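Long-range contacts in probable ss-1,3-N-acetylglucosaminyltransferase (Staphylococcus aureus subsp. aureus N315, PDB 6H21), which is a probable glycosyltransferase of family 2 with a GT-A fold, seen here with uridine-diphosphate-N-acetylglucosamine and manganese bound: residues V24-F29 and Y52-I57; V106-S111 and L172-M177; I39-N44 and D112-E117; G137-E142 and Y222-D227. One frame throughout, in Å; residues are numbered along the deposited sequence.

Overall arrangement
All four contacts reach one mixed beta-sheet, and contacts 1 to 3 touch the bound uridine-diphosphate-N-acetylglucosamine. Contacts 1 and 2, with centres about 11 Å apart, adjoin through the neighbouring strands 22-28 and 105-108, where Ile25 N lies 2.9 Å from Phe107 O. Contact 3, its centre about 11 Å from that of contact 1, brings in helix 35-43, whose Val42 O meets Tyr52 OH at 2.6 Å. Contact 4 adjoins contact 3 through strands 114-115 and 222-225, and Tyr222 OH comes within 2.5 Å of Asp113 OD2. Tyr139 OH of contact 4 also reaches Leu175 O of contact 2, at 2.7 Å. The metal-binding Asp112 lies in contact 3, two residues after Asp110 of contact 2.

Contact 1. Residues V24-F29 and Y52-I57; sequences VIMPTF and YELIII. With UD1 (uridine-diphosphate-N-acetylglucosamine), chain X.
Glu53 offers its carbonyl to Val24, with 2.8 Å between Glu53 O and Val24 N, while its carboxylate turns elsewhere, to Arg79 and Ser23. Leu54 pairs with Val24. Its CG sits anti to the backbone N (chi1 169°), and CD1 beyond it comes to 3.8 Å from Val24 CG1, near Met26 CB as well, as the two side chains cross obliquely. Ile55 is held through both its N and its O, on the edge that faces 24-28: its N donates to Val24 O at 2.7 Å, and its O accepts from Met26 N, both bonds nearly straight. This alternation is that of parallel strands, here the two strands of a beta-alpha-beta unit connected by helix 35-43, in the nucleotide-binding part of a GT-A fold. Ile25 and Ile55 share one face, with Met100 of helix 91-100 against Ile55. On the other face Ile56 lies side by side with Met26, whose chain bends at its end (chi3 67°) and puts CE 3.8 Å from Ile56 CG1. Ile56 CG2 meets Thr28 CG2 at 3.6 Å, and Leu35 and Ile39 of helix 35-43 cover Met26 on this face. Ile57 N reaches Met26 O at 3.1 Å, standing well above the carbonyl plane, and Ile57 O takes Thr28 N. Between those bonds Pro27 turns its carbonyl outward to the ligand, which donates from O3B to Pro27 O at 2.6 Å and from O2' as well.

Contact 2. Residues V106-S111 and L172-M177; sequences VFFLDS and LSVLKM. With UD1 (uridine-diphosphate-N-acetylglucosamine), chain X.
Val106 presents its carbonyl to the backbone of Met177, a CA-H...O contact with 3.3 Å between Val106 O and Met177 CA. Phe107 forms an antiparallel non-hydrogen-bonded pair with Met177, and its CD2 touches Met177 CB at 3.7 Å. The Phe107 ring, its CG anti to the backbone N (chi1 -167°), lies with one face under Lys176 O, 3.5 Å from the plane and offset toward the rim. That oxygen also receives the CA-H of Phe107, and has no hydrogen-bond partner in the model. Phe108 brings its ring edge and CB to Val174, with CB 3.3 Å from Val174 O. Here strand 105-108, in the middle of the GT-A sheet, meets a turn leading into strand 177-179: Leu175 is the centre of an inverse gamma turn, and Ser173 OG accepts from Leu175 N in an ST turn. Leu175 CD2 lies 3.4 Å from the buried Phe108 O. The same methyl touches OD1 of Asp110, which is also in a salt bridge with Arg94. Asp110, probably the first aspartate of a DxD motif, accepts at OD2 from ligand O4' at 2.7 Å. Ser111 then meets the ribose, its N donating to O3B and its OG 2.8 Å from O2'.

Contact 3. Residues I39-N44 and D112-E117; sequences ISSVLN and DDLLHE. With MN (manganese (II) ion), chain Y; MN (manganese (II) ion), chain Z; UD1 (uridine-diphosphate-N-acetylglucosamine), chain X.
Ser41, near the end of helix 35-43, meets Leu115 of the short strand 114-115, in a partly buried helix-to-strand contact on the flank of the sheet. The one direct hydrogen bond runs from Leu115 N to Ser41 OG, 3.0 Å long and fairly straight (165° at the hydrogen). The hydroxyl lies between the backbone N and the carbonyl carbon (chi1 86°), where it also bonds Thr38 O one turn back. A water ties the backbones together alongside, donating to Ser41 O at 2.6 Å and to Leu115 O. One residue on, Val42 CG2 rests on Leu115 CD1 at 4.1 Å, and past the helix end Asn44 O touches Glu117 CB. At the start of 112-117 the chain enters the metal site. Asp112 grips one manganese with both oxygens, OD2 at 2.2 Å, and OD2 also reaches a second manganese at 2.4 Å. Two oxygens of the diphosphate and two waters bring the first ion to six coordinating oxygens. Asp113 stands in the second shell, its OD1 and OD2 each accepting from one of those waters, while Tyr222 and the N-H of Val225 hold the carboxylate in turn. With Asp110 two residues earlier, Asp112 is probably the second aspartate of the DxD motif of GT-A glycosyltransferases.

Contact 4. Residues G137-E142 and Y222-D227; sequences GKYGVE and YIVVND
Tyr139 to Glu142 and Tyr222 to Val225 run as neighbouring parallel strands, twisted by 34° against each other, in the mixed sheet. After a weak bond from Tyr222 N to Lys138 O (3.5 Å), Gly140 N donates to Tyr222 O at 2.8 Å. Val224 N then donates to Gly140 O from well above that carbonyl plane, and Glu142 N returns a bond to Val224 O. Asn226 N closes the ladder on Glu142 O at 2.9 Å, nearly along the C=O axis. On one face Tyr139, its CG anti to the carbonyl carbon (chi1 -61°), turns its ring edge toward the ring face of Tyr222, whose CG is anti to the backbone N, in an offset edge-to-face pair with centroids 5.9 Å apart and planes at 79°. Tyr139 CD1 comes to 3.8 Å from Tyr222 CB, and Gly137 O sits over the centre of the Tyr139 ring. The two hydroxyls are bonded apart: Tyr139 OH to Leu175 O and Lys176 NZ, Tyr222 OH, besides Asp113, to the N-H of Asp110. Further along that face Val141 CG2 touches Asn226 ND2 at 3.3 Å, while this amide donates to Arg146 O and Gly143 O. On the other face Glu142 lies side by side with Val225, and OE2 makes a salt bridge to Arg37. Strand 222-225 also pairs antiparallel with 114-115, which follows the metal-binding Asp112, and so lies between 134-142 and 114-115 in the mixed sheet of this GT-A domain.

Contact 1. Residues V24-F29 and Y52-I57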
# COMPACT_ATOMS: atom_id res chain seq x y z
N VAL C 24 -6.18 -0.50 51.82
CA VAL C 24 -5.11 -0.72 50.86
C VAL C 24 -4.94 -2.23 50.68
O VAL C 24 -4.74 -2.96 51.65
CB VAL C 24 -3.80 -0.04 51.30
CG1 VAL C 24 -2.69 -0.22 50.27
CG2 VAL C 24 -4.01 1.43 51.59
N ILE C 25 -5.04 -2.68 49.43
CA ILE C 25 -4.96 -4.08 49.06
C ILE C 25 -3.64 -4.29 48.32
O ILE C 25 -3.45 -3.76 47.22
CB ILE C 25 -6.18 -4.50 48.22
CG1 ILE C 25 -7.49 -4.28 48.99
CG2 ILE C 25 -6.04 -5.94 47.73
CD1 ILE C 25 -8.74 -4.52 48.19
N MET C 26 -2.73 -5.05 48.93
CA MET C 26 -1.39 -5.25 48.40
C MET C 26 -1.10 -6.75 48.26
O MET C 26 -0.84 -7.42 49.25
CB MET C 26 -0.33 -4.62 49.31
CG MET C 26 1.07 -4.73 48.76
SD MET C 26 2.30 -3.91 49.80
CE MET C 26 2.25 -4.95 51.26
N PRO C 27 -1.10 -7.30 47.03
CA PRO C 27 -0.61 -8.65 46.79
C PRO C 27 0.92 -8.67 46.86
O PRO C 27 1.56 -7.70 46.44
CB PRO C 27 -1.12 -8.97 45.38
CG PRO C 27 -1.16 -7.64 44.70
CD PRO C 27 -1.54 -6.65 45.78
N THR C 28 1.49 -9.74 47.41
CA THR C 28 2.94 -9.93 47.51
C THR C 28 3.31 -11.29 46.91
O THR C 28 2.49 -12.21 46.88
CB THR C 28 3.42 -9.82 48.96
OG1 THR C 28 2.82 -10.85 49.76
CG2 THR C 28 3.11 -8.47 49.58
N PHE C 29 4.55 -11.39 46.42
CA PHE C 29 5.12 -12.64 45.94
C PHE C 29 6.64 -12.51 45.85
O PHE C 29 7.15 -11.78 45.00
CB PHE C 29 4.52 -13.04 44.59
CG PHE C 29 5.09 -14.31 44.04
CD1 PHE C 29 4.83 -15.53 44.65
CD2 PHE C 29 5.93 -14.30 42.93
CE1 PHE C 29 5.36 -16.71 44.16
CE2 PHE C 29 6.46 -15.48 42.43
CZ PHE C 29 6.17 -16.68 43.05
N TYR C 52 -7.98 3.53 58.37
CA TYR C 52 -7.65 2.73 57.20
C TYR C 52 -6.95 1.44 57.63
O TYR C 52 -6.51 1.32 58.76
CB TYR C 52 -6.82 3.57 56.21
CG TYR C 52 -5.38 3.77 56.58
CD1 TYR C 52 -4.99 4.85 57.36
CD2 TYR C 52 -4.40 2.89 56.15
CE1 TYR C 52 -3.66 5.03 57.72
CE2 TYR C 52 -3.07 3.06 56.49
CZ TYR C 52 -2.70 4.14 57.27
OH TYR C 52 -1.39 4.34 57.59
N GLU C 53 -6.83 0.51 56.69
CA GLU C 53 -6.17 -0.74 56.93
C GLU C 53 -5.31 -1.08 55.71
O GLU C 53 -5.63 -0.68 54.60
CB GLU C 53 -7.17 -1.87 57.20
CG GLU C 53 -8.22 -2.06 56.11
CD GLU C 53 -9.29 -3.11 56.41
OE1 GLU C 53 -9.29 -3.67 57.52
OE2 GLU C 53 -10.14 -3.35 55.54
N LEU C 54 -4.26 -1.85 55.95
CA LEU C 54 -3.53 -2.48 54.90
C LEU C 54 -3.84 -3.98 54.95
O LEU C 54 -3.68 -4.62 56.01
CB LEU C 54 -2.04 -2.19 55.12
CG LEU C 54 -1.10 -2.99 54.25
CD1 LEU C 54 -1.32 -2.69 52.78
CD2 LEU C 54 0.34 -2.72 54.65
N ILE C 55 -4.34 -4.50 53.82
CA ILE C 55 -4.60 -5.92 53.65
C ILE C 55 -3.50 -6.47 52.74
O ILE C 55 -3.44 -6.10 51.59
CB ILE C 55 -6.00 -6.19 53.05
CG1 ILE C 55 -7.12 -5.50 53.84
CG2 ILE C 55 -6.24 -7.68 52.90
CD1 ILE C 55 -8.48 -5.54 53.17
N ILE C 56 -2.64 -7.33 53.29
CA ILE C 56 -1.60 -7.99 52.51
C ILE C 56 -2.07 -9.41 52.15
O ILE C 56 -2.39 -10.22 53.03
CB ILE C 56 -0.25 -8.02 53.26
CG1 ILE C 56 0.11 -6.65 53.84
CG2 ILE C 56 0.84 -8.57 52.35
CD1 ILE C 56 1.35 -6.64 54.71
N ILE C 57 -2.08 -9.71 50.85
CA ILE C 57 -2.40 -11.04 50.39
C ILE C 57 -1.16 -11.64 49.73
O ILE C 57 -0.79 -11.22 48.66
CB ILE C 57 -3.57 -11.03 49.40
CG1 ILE C 57 -4.72 -10.15 49.89
CG2 ILE C 57 -4.00 -12.46 49.10
CD1 ILE C 57 -5.43 -10.70 51.10
C1' UD1 X . 2.73 -4.20 35.92
C2' UD1 X . 1.98 -2.92 35.56
C3' UD1 X . 1.13 -2.46 36.75
C4' UD1 X . 0.22 -3.61 37.20
C5' UD1 X . 1.00 -4.91 37.40
C6' UD1 X . 0.07 -6.09 37.72
C7' UD1 X . 3.07 -1.42 33.93
C8' UD1 X . 4.07 -0.31 33.75
N2' UD1 X . 2.91 -1.86 35.18
O1' UD1 X . 3.58 -3.90 37.03
O3' UD1 X . 0.36 -1.31 36.39
O4' UD1 X . -0.40 -3.24 38.43
O5' UD1 X . 1.80 -5.23 36.24
O6' UD1 X . -0.97 -6.23 36.76
O7' UD1 X . 2.44 -1.88 32.99
N1 UD1 X . 2.16 -10.66 42.14
C2 UD1 X . 1.30 -11.66 42.61
N3 UD1 X . 1.46 -12.93 42.26
C4 UD1 X . 2.44 -13.29 41.45
C5 UD1 X . 3.33 -12.33 40.95
C6 UD1 X . 3.17 -10.99 41.31
O2 UD1 X . 0.36 -11.39 43.37
O4 UD1 X . 2.55 -14.51 41.17
C1B UD1 X . 1.90 -9.28 42.57
C2B UD1 X . 3.14 -8.51 42.98
O2' UD1 X . 3.55 -8.86 44.30
C3B UD1 X . 2.65 -7.07 42.85
C4B UD1 X . 1.63 -7.14 41.72
O4B UD1 X . 1.30 -8.52 41.52
O3B UD1 X . 2.01 -6.65 44.06
C5B UD1 X . 2.17 -6.59 40.41
O5B UD1 X . 3.47 -7.11 40.20
PA UD1 X . 4.70 -6.19 39.76
O1A UD1 X . 5.88 -7.10 39.67
O2A UD1 X . 4.77 -4.89 40.56
O3A UD1 X . 4.25 -5.84 38.29
PB UD1 X . 4.91 -4.70 37.39
O1B UD1 X . 5.46 -5.35 36.16
O2B UD1 X . 5.82 -3.78 38.19

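Contact 2. Residues V106-S111 and L172-M177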
# COMPACT_ATOMS: atom_id res chain seq x y z
N VAL C 106 -11.43 1.20 48.30
CA VAL C 106 -10.22 0.42 48.23
C VAL C 106 -9.17 1.17 47.39
O VAL C 106 -9.48 2.02 46.54
CB VAL C 106 -10.45 -1.00 47.68
CG1 VAL C 106 -11.43 -1.79 48.54
CG2 VAL C 106 -10.88 -0.99 46.22
N PHE C 107 -7.92 0.81 47.64
CA PHE C 107 -6.79 1.33 46.91
C PHE C 107 -5.81 0.18 46.66
O PHE C 107 -5.30 -0.44 47.61
CB PHE C 107 -6.12 2.48 47.67
CG PHE C 107 -5.15 3.25 46.81
CD1 PHE C 107 -4.02 2.64 46.30
CD2 PHE C 107 -5.40 4.56 46.45
CE1 PHE C 107 -3.14 3.33 45.48
CE2 PHE C 107 -4.52 5.25 45.62
CZ PHE C 107 -3.39 4.64 45.14
N PHE C 108 -5.54 -0.10 45.38
CA PHE C 108 -4.61 -1.16 45.01
C PHE C 108 -3.19 -0.59 44.98
O PHE C 108 -2.88 0.37 44.28
CB PHE C 108 -5.02 -1.83 43.69
CG PHE C 108 -6.38 -2.49 43.74
CD1 PHE C 108 -6.54 -3.72 44.36
CD2 PHE C 108 -7.49 -1.86 43.21
CE1 PHE C 108 -7.80 -4.31 44.43
CE2 PHE C 108 -8.74 -2.46 43.28
CZ PHE C 108 -8.89 -3.69 43.88
N LEU C 109 -2.32 -1.23 45.76
CA LEU C 109 -0.91 -0.92 45.84
C LEU C 109 -0.13 -2.17 45.46
O LEU C 109 -0.34 -3.22 46.02
CB LEU C 109 -0.59 -0.48 47.27
CG LEU C 109 0.89 -0.34 47.61
CD1 LEU C 109 1.56 0.76 46.79
CD2 LEU C 109 1.07 -0.08 49.09
N ASP C 110 0.79 -2.03 44.49
CA ASP C 110 1.70 -3.12 44.17
C ASP C 110 2.84 -3.12 45.20
O ASP C 110 3.22 -2.05 45.73
CB ASP C 110 2.16 -3.04 42.71
CG ASP C 110 1.05 -3.32 41.71
OD1 ASP C 110 -0.03 -3.83 42.12
OD2 ASP C 110 1.26 -3.03 40.51
N SER C 111 3.36 -4.33 45.48
CA SER C 111 4.28 -4.63 46.56
C SER C 111 5.66 -3.99 46.35
O SER C 111 6.48 -3.99 47.27
CB SER C 111 4.42 -6.12 46.73
OG SER C 111 4.82 -6.71 45.51
N LEU C 172 -5.10 3.26 32.71
CA LEU C 172 -6.05 2.23 33.03
C LEU C 172 -5.50 1.23 34.07
O LEU C 172 -6.14 0.20 34.32
CB LEU C 172 -6.41 1.51 31.73
CG LEU C 172 -7.35 2.27 30.81
CD1 LEU C 172 -7.62 1.45 29.56
CD2 LEU C 172 -8.65 2.65 31.50
N SER C 173 -4.38 1.55 34.73
CA SER C 173 -3.92 0.72 35.87
C SER C 173 -4.98 0.80 36.97
O SER C 173 -5.77 1.75 37.02
CB SER C 173 -2.57 1.15 36.39
OG SER C 173 -2.69 2.24 37.30
N VAL C 174 -4.96 -0.17 37.88
CA VAL C 174 -5.85 -0.16 39.03
C VAL C 174 -5.18 0.53 40.23
O VAL C 174 -5.71 0.42 41.36
CB VAL C 174 -6.29 -1.59 39.38
CG1 VAL C 174 -7.01 -2.23 38.21
CG2 VAL C 174 -5.12 -2.44 39.85
N LEU C 175 -4.08 1.27 40.00
CA LEU C 175 -3.34 1.90 41.10
C LEU C 175 -3.96 3.27 41.43
O LEU C 175 -3.39 4.34 41.19
CB LEU C 175 -1.86 1.96 40.72
CG LEU C 175 -1.28 0.63 40.23
CD1 LEU C 175 0.15 0.80 39.78
CD2 LEU C 175 -1.39 -0.45 41.30
N LYS C 176 -5.15 3.18 42.02
CA LYS C 176 -6.13 4.25 42.12
C LYS C 176 -7.06 3.96 43.31
O LYS C 176 -7.04 2.85 43.85
CB LYS C 176 -6.97 4.30 40.84
CG LYS C 176 -6.21 4.66 39.57
CD LYS C 176 -7.04 4.53 38.32
CE LYS C 176 -6.38 5.11 37.08
NZ LYS C 176 -5.09 4.44 36.75
N MET C 177 -7.90 4.93 43.67
CA MET C 177 -8.85 4.76 44.77
C MET C 177 -10.26 4.56 44.19
O MET C 177 -10.79 5.43 43.54
CB MET C 177 -8.79 5.96 45.72
CG MET C 177 -9.70 5.83 46.93
SD MET C 177 -9.44 7.13 48.16
CE MET C 177 -7.78 6.75 48.71
C1' UD1 X . 2.73 -4.20 35.92
C2' UD1 X . 1.98 -2.92 35.56
C3' UD1 X . 1.13 -2.46 36.75
C4' UD1 X . 0.22 -3.61 37.20
C5' UD1 X . 1.00 -4.91 37.40
C6' UD1 X . 0.07 -6.09 37.72
C7' UD1 X . 3.07 -1.42 33.93
C8' UD1 X . 4.07 -0.31 33.75
N2' UD1 X . 2.91 -1.86 35.18
O1' UD1 X . 3.58 -3.90 37.03
O3' UD1 X . 0.36 -1.31 36.39
O4' UD1 X . -0.40 -3.24 38.43
O5' UD1 X . 1.80 -5.23 36.24
O6' UD1 X . -0.97 -6.23 36.76
O7' UD1 X . 2.44 -1.88 32.99
N1 UD1 X . 2.16 -10.66 42.14
C2 UD1 X . 1.30 -11.66 42.61
N3 UD1 X . 1.46 -12.93 42.26
C4 UD1 X . 2.44 -13.29 41.45
C5 UD1 X . 3.33 -12.33 40.95
C6 UD1 X . 3.17 -10.99 41.31
O2 UD1 X . 0.36 -11.39 43.37
O4 UD1 X . 2.55 -14.51 41.17
C1B UD1 X . 1.90 -9.28 42.57
C2B UD1 X . 3.14 -8.51 42.98
O2' UD1 X . 3.55 -8.86 44.30
C3B UD1 X . 2.65 -7.07 42.85
C4B UD1 X . 1.63 -7.14 41.72
O4B UD1 X . 1.30 -8.52 41.52
O3B UD1 X . 2.01 -6.65 44.06
C5B UD1 X . 2.17 -6.59 40.41
O5B UD1 X . 3.47 -7.11 40.20
PA UD1 X . 4.70 -6.19 39.76
O1A UD1 X . 5.88 -7.10 39.67
O2A UD1 X . 4.77 -4.89 40.56
O3A UD1 X . 4.25 -5.84 38.29
PB UD1 X . 4.91 -4.70 37.39
O1B UD1 X . 5.46 -5.35 36.16
O2B UD1 X . 5.82 -3.78 38.19

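Contact 3. Residues I39-N44 and D112-E117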
# COMPACT_ATOMS: atom_id res chain seq x y z
N ILE C 39 5.71 -1.26 52.78
CA ILE C 39 4.81 -1.34 53.92
C ILE C 39 4.93 -0.06 54.74
O ILE C 39 3.92 0.50 55.16
CB ILE C 39 5.05 -2.61 54.75
CG1 ILE C 39 4.63 -3.86 53.98
CG2 ILE C 39 4.33 -2.52 56.09
CD1 ILE C 39 5.01 -5.15 54.65
N SER C 40 6.17 0.39 54.98
CA SER C 40 6.44 1.60 55.76
C SER C 40 5.75 2.82 55.11
O SER C 40 5.24 3.70 55.82
CB SER C 40 7.92 1.83 55.91
OG SER C 40 8.54 0.75 56.61
N SER C 41 5.73 2.87 53.77
CA SER C 41 5.08 3.97 53.06
C SER C 41 3.57 3.97 53.33
O SER C 41 2.96 5.03 53.32
CB SER C 41 5.41 3.98 51.58
OG SER C 41 4.54 3.14 50.82
N VAL C 42 2.98 2.79 53.56
CA VAL C 42 1.54 2.71 53.87
C VAL C 42 1.28 3.03 55.35
O VAL C 42 0.27 3.66 55.69
CB VAL C 42 0.94 1.34 53.52
CG1 VAL C 42 -0.55 1.29 53.87
CG2 VAL C 42 1.15 1.01 52.06
N LEU C 43 2.17 2.58 56.25
CA LEU C 43 1.94 2.77 57.67
C LEU C 43 2.21 4.22 58.10
O LEU C 43 1.69 4.64 59.14
CB LEU C 43 2.78 1.76 58.47
CG LEU C 43 2.31 0.31 58.32
CD1 LEU C 43 3.06 -0.60 59.27
CD2 LEU C 43 0.81 0.18 58.54
N ASN C 44 2.96 4.98 57.30
CA ASN C 44 3.33 6.38 57.62
C ASN C 44 2.43 7.36 56.85
O ASN C 44 2.89 8.39 56.35
CB ASN C 44 4.83 6.61 57.37
CG ASN C 44 5.72 5.79 58.28
OD1 ASN C 44 5.34 5.42 59.40
ND2 ASN C 44 6.94 5.50 57.84
N ASP C 112 5.93 -3.46 45.16
CA ASP C 112 7.22 -2.85 44.86
C ASP C 112 7.13 -1.31 44.81
O ASP C 112 8.15 -0.65 44.63
CB ASP C 112 7.81 -3.42 43.56
CG ASP C 112 6.92 -3.25 42.34
OD1 ASP C 112 5.74 -2.85 42.51
OD2 ASP C 112 7.39 -3.53 41.21
N ASP C 113 5.93 -0.72 44.94
CA ASP C 113 5.73 0.76 44.74
C ASP C 113 5.65 1.47 46.10
O ASP C 113 5.77 0.83 47.14
CB ASP C 113 4.51 1.02 43.86
CG ASP C 113 4.60 0.44 42.45
OD1 ASP C 113 5.73 0.30 41.94
OD2 ASP C 113 3.53 0.13 41.87
N LEU C 114 5.49 2.80 46.09
CA LEU C 114 5.52 3.63 47.31
C LEU C 114 4.36 4.63 47.28
O LEU C 114 4.10 5.25 46.24
CB LEU C 114 6.84 4.40 47.37
CG LEU C 114 8.12 3.57 47.32
CD1 LEU C 114 9.34 4.47 47.14
CD2 LEU C 114 8.25 2.73 48.57
N LEU C 115 3.66 4.77 48.41
CA LEU C 115 2.68 5.84 48.60
C LEU C 115 3.37 7.09 49.15
O LEU C 115 4.22 7.01 50.04
CB LEU C 115 1.59 5.38 49.57
CG LEU C 115 0.61 4.33 49.06
CD1 LEU C 115 -0.55 4.17 50.03
CD2 LEU C 115 0.09 4.69 47.67
N HIS C 116 2.99 8.26 48.62
CA HIS C 116 3.22 9.53 49.29
C HIS C 116 2.49 9.50 50.65
O HIS C 116 1.42 8.92 50.77
CB HIS C 116 2.77 10.67 48.36
CG HIS C 116 3.22 12.02 48.77
ND1 HIS C 116 2.64 12.69 49.84
CD2 HIS C 116 4.15 12.85 48.25
CE1 HIS C 116 3.23 13.87 49.97
NE2 HIS C 116 4.15 13.99 48.99
N GLU C 117 3.07 10.15 51.67
CA GLU C 117 2.48 10.13 53.03
C GLU C 117 1.07 10.75 53.04
O GLU C 117 0.27 10.40 53.90
CB GLU C 117 3.40 10.82 54.06
CG GLU C 117 3.63 12.31 53.82
CD GLU C 117 4.52 13.00 54.85
OE1 GLU C 117 5.27 12.30 55.58
OE2 GLU C 117 4.48 14.24 54.93
MN MN Y . 5.47 -2.97 40.23
MN MN Z . 9.16 -4.74 40.13
C1' UD1 X . 2.73 -4.20 35.92
C2' UD1 X . 1.98 -2.92 35.56
C3' UD1 X . 1.13 -2.46 36.75
C4' UD1 X . 0.22 -3.61 37.20
C5' UD1 X . 1.00 -4.91 37.40
C6' UD1 X . 0.07 -6.09 37.72
C7' UD1 X . 3.07 -1.42 33.93
C8' UD1 X . 4.07 -0.31 33.75
N2' UD1 X . 2.91 -1.86 35.18
O1' UD1 X . 3.58 -3.90 37.03
O3' UD1 X . 0.36 -1.31 36.39
O4' UD1 X . -0.40 -3.24 38.43
O5' UD1 X . 1.80 -5.23 36.24
O6' UD1 X . -0.97 -6.23 36.76
O7' UD1 X . 2.44 -1.88 32.99
N1 UD1 X . 2.16 -10.66 42.14
C2 UD1 X . 1.30 -11.66 42.61
N3 UD1 X . 1.46 -12.93 42.26
C4 UD1 X . 2.44 -13.29 41.45
C5 UD1 X . 3.33 -12.33 40.95
C6 UD1 X . 3.17 -10.99 41.31
O2 UD1 X . 0.36 -11.39 43.37
O4 UD1 X . 2.55 -14.51 41.17
C1B UD1 X . 1.90 -9.28 42.57
C2B UD1 X . 3.14 -8.51 42.98
O2' UD1 X . 3.55 -8.86 44.30
C3B UD1 X . 2.65 -7.07 42.85
C4B UD1 X . 1.63 -7.14 41.72
O4B UD1 X . 1.30 -8.52 41.52
O3B UD1 X . 2.01 -6.65 44.06
C5B UD1 X . 2.17 -6.59 40.41
O5B UD1 X . 3.47 -7.11 40.20
PA UD1 X . 4.70 -6.19 39.76
O1A UD1 X . 5.88 -7.10 39.67
O2A UD1 X . 4.77 -4.89 40.56
O3A UD1 X . 4.25 -5.84 38.29
PB UD1 X . 4.91 -4.70 37.39
O1B UD1 X . 5.46 -5.35 36.16
O2B UD1 X . 5.82 -3.78 38.19
O HOH W 1 4.35 7.21 53.23
O HOH W 2 6.38 -1.04 39.85
O HOH W 3 3.52 -1.87 39.96

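Contact 4. Residues G137-E142 and Y222-D227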
# COMPACT_ATOMS: atom_id res chain seq x y z
N GLY C 137 -4.74 9.66 41.66
CA GLY C 137 -3.61 10.49 42.08
C GLY C 137 -2.50 10.45 41.04
O GLY C 137 -2.17 9.40 40.51
N LYS C 138 -1.89 11.61 40.79
CA LYS C 138 -0.75 11.73 39.90
C LYS C 138 0.34 10.71 40.28
O LYS C 138 0.67 10.58 41.46
CB LYS C 138 -0.17 13.14 39.99
CG LYS C 138 1.04 13.41 39.12
CD LYS C 138 1.37 14.89 39.05
CE LYS C 138 2.71 15.14 38.41
NZ LYS C 138 3.05 16.58 38.41
N TYR C 139 0.91 10.06 39.27
CA TYR C 139 1.98 9.07 39.43
C TYR C 139 3.32 9.80 39.41
O TYR C 139 3.51 10.77 38.67
CB TYR C 139 1.90 8.00 38.34
CG TYR C 139 0.60 7.23 38.38
CD1 TYR C 139 0.33 6.36 39.42
CD2 TYR C 139 -0.37 7.40 37.41
CE1 TYR C 139 -0.88 5.70 39.51
CE2 TYR C 139 -1.58 6.73 37.48
CZ TYR C 139 -1.84 5.88 38.54
OH TYR C 139 -3.02 5.20 38.62
N GLY C 140 4.23 9.34 40.28
CA GLY C 140 5.65 9.58 40.13
C GLY C 140 6.36 8.32 39.66
O GLY C 140 5.74 7.28 39.49
N VAL C 141 7.68 8.44 39.49
CA VAL C 141 8.50 7.32 39.06
C VAL C 141 9.83 7.30 39.84
O VAL C 141 10.40 8.35 40.19
CB VAL C 141 8.73 7.37 37.54
CG1 VAL C 141 9.82 8.36 37.16
CG2 VAL C 141 9.04 5.98 37.00
N GLU C 142 10.30 6.08 40.12
CA GLU C 142 11.64 5.82 40.64
C GLU C 142 12.35 4.90 39.64
O GLU C 142 11.88 3.77 39.35
CB GLU C 142 11.58 5.15 42.02
CG GLU C 142 12.92 5.15 42.73
CD GLU C 142 13.09 4.08 43.79
OE1 GLU C 142 13.10 2.89 43.41
OE2 GLU C 142 13.21 4.42 44.98
N TYR C 222 1.49 8.46 44.07
CA TYR C 222 1.84 7.05 43.89
C TYR C 222 3.11 6.96 43.05
O TYR C 222 3.13 7.42 41.92
CB TYR C 222 0.69 6.30 43.21
CG TYR C 222 0.88 4.80 43.17
CD1 TYR C 222 1.84 4.22 42.35
CD2 TYR C 222 0.10 3.96 43.93
CE1 TYR C 222 2.03 2.85 42.33
CE2 TYR C 222 0.26 2.59 43.91
CZ TYR C 222 1.23 2.03 43.09
OH TYR C 222 1.40 0.68 43.08
N ILE C 223 4.17 6.38 43.63
CA ILE C 223 5.48 6.31 42.98
C ILE C 223 5.67 4.90 42.42
O ILE C 223 5.74 3.94 43.17
CB ILE C 223 6.60 6.71 43.96
CG1 ILE C 223 6.36 8.10 44.55
CG2 ILE C 223 7.96 6.61 43.30
CD1 ILE C 223 6.90 8.28 45.95
N VAL C 224 5.74 4.81 41.08
CA VAL C 224 5.95 3.58 40.37
C VAL C 224 7.45 3.32 40.36
O VAL C 224 8.20 4.12 39.85
CB VAL C 224 5.36 3.65 38.94
CG1 VAL C 224 5.72 2.40 38.13
CG2 VAL C 224 3.84 3.86 38.95
N VAL C 225 7.90 2.21 40.94
CA VAL C 225 9.32 1.92 40.92
C VAL C 225 9.59 0.89 39.81
O VAL C 225 8.91 -0.13 39.71
CB VAL C 225 9.90 1.48 42.28
CG1 VAL C 225 9.24 2.18 43.46
CG2 VAL C 225 9.89 -0.02 42.49
N ASN C 226 10.60 1.21 38.99
CA ASN C 226 11.06 0.38 37.89
C ASN C 226 12.32 -0.36 38.32
O ASN C 226 13.24 0.26 38.86
CB ASN C 226 11.35 1.23 36.64
CG ASN C 226 10.12 1.94 36.11
OD1 ASN C 226 9.03 1.37 36.07
ND2 ASN C 226 10.29 3.19 35.68
N ASP C 227 12.33 -1.68 38.08
CA ASP C 227 13.49 -2.54 38.33
C ASP C 227 13.96 -3.12 36.99
O ASP C 227 14.84 -2.55 36.36
CB ASP C 227 13.16 -3.64 39.35
CG ASP C 227 12.24 -4.72 38.81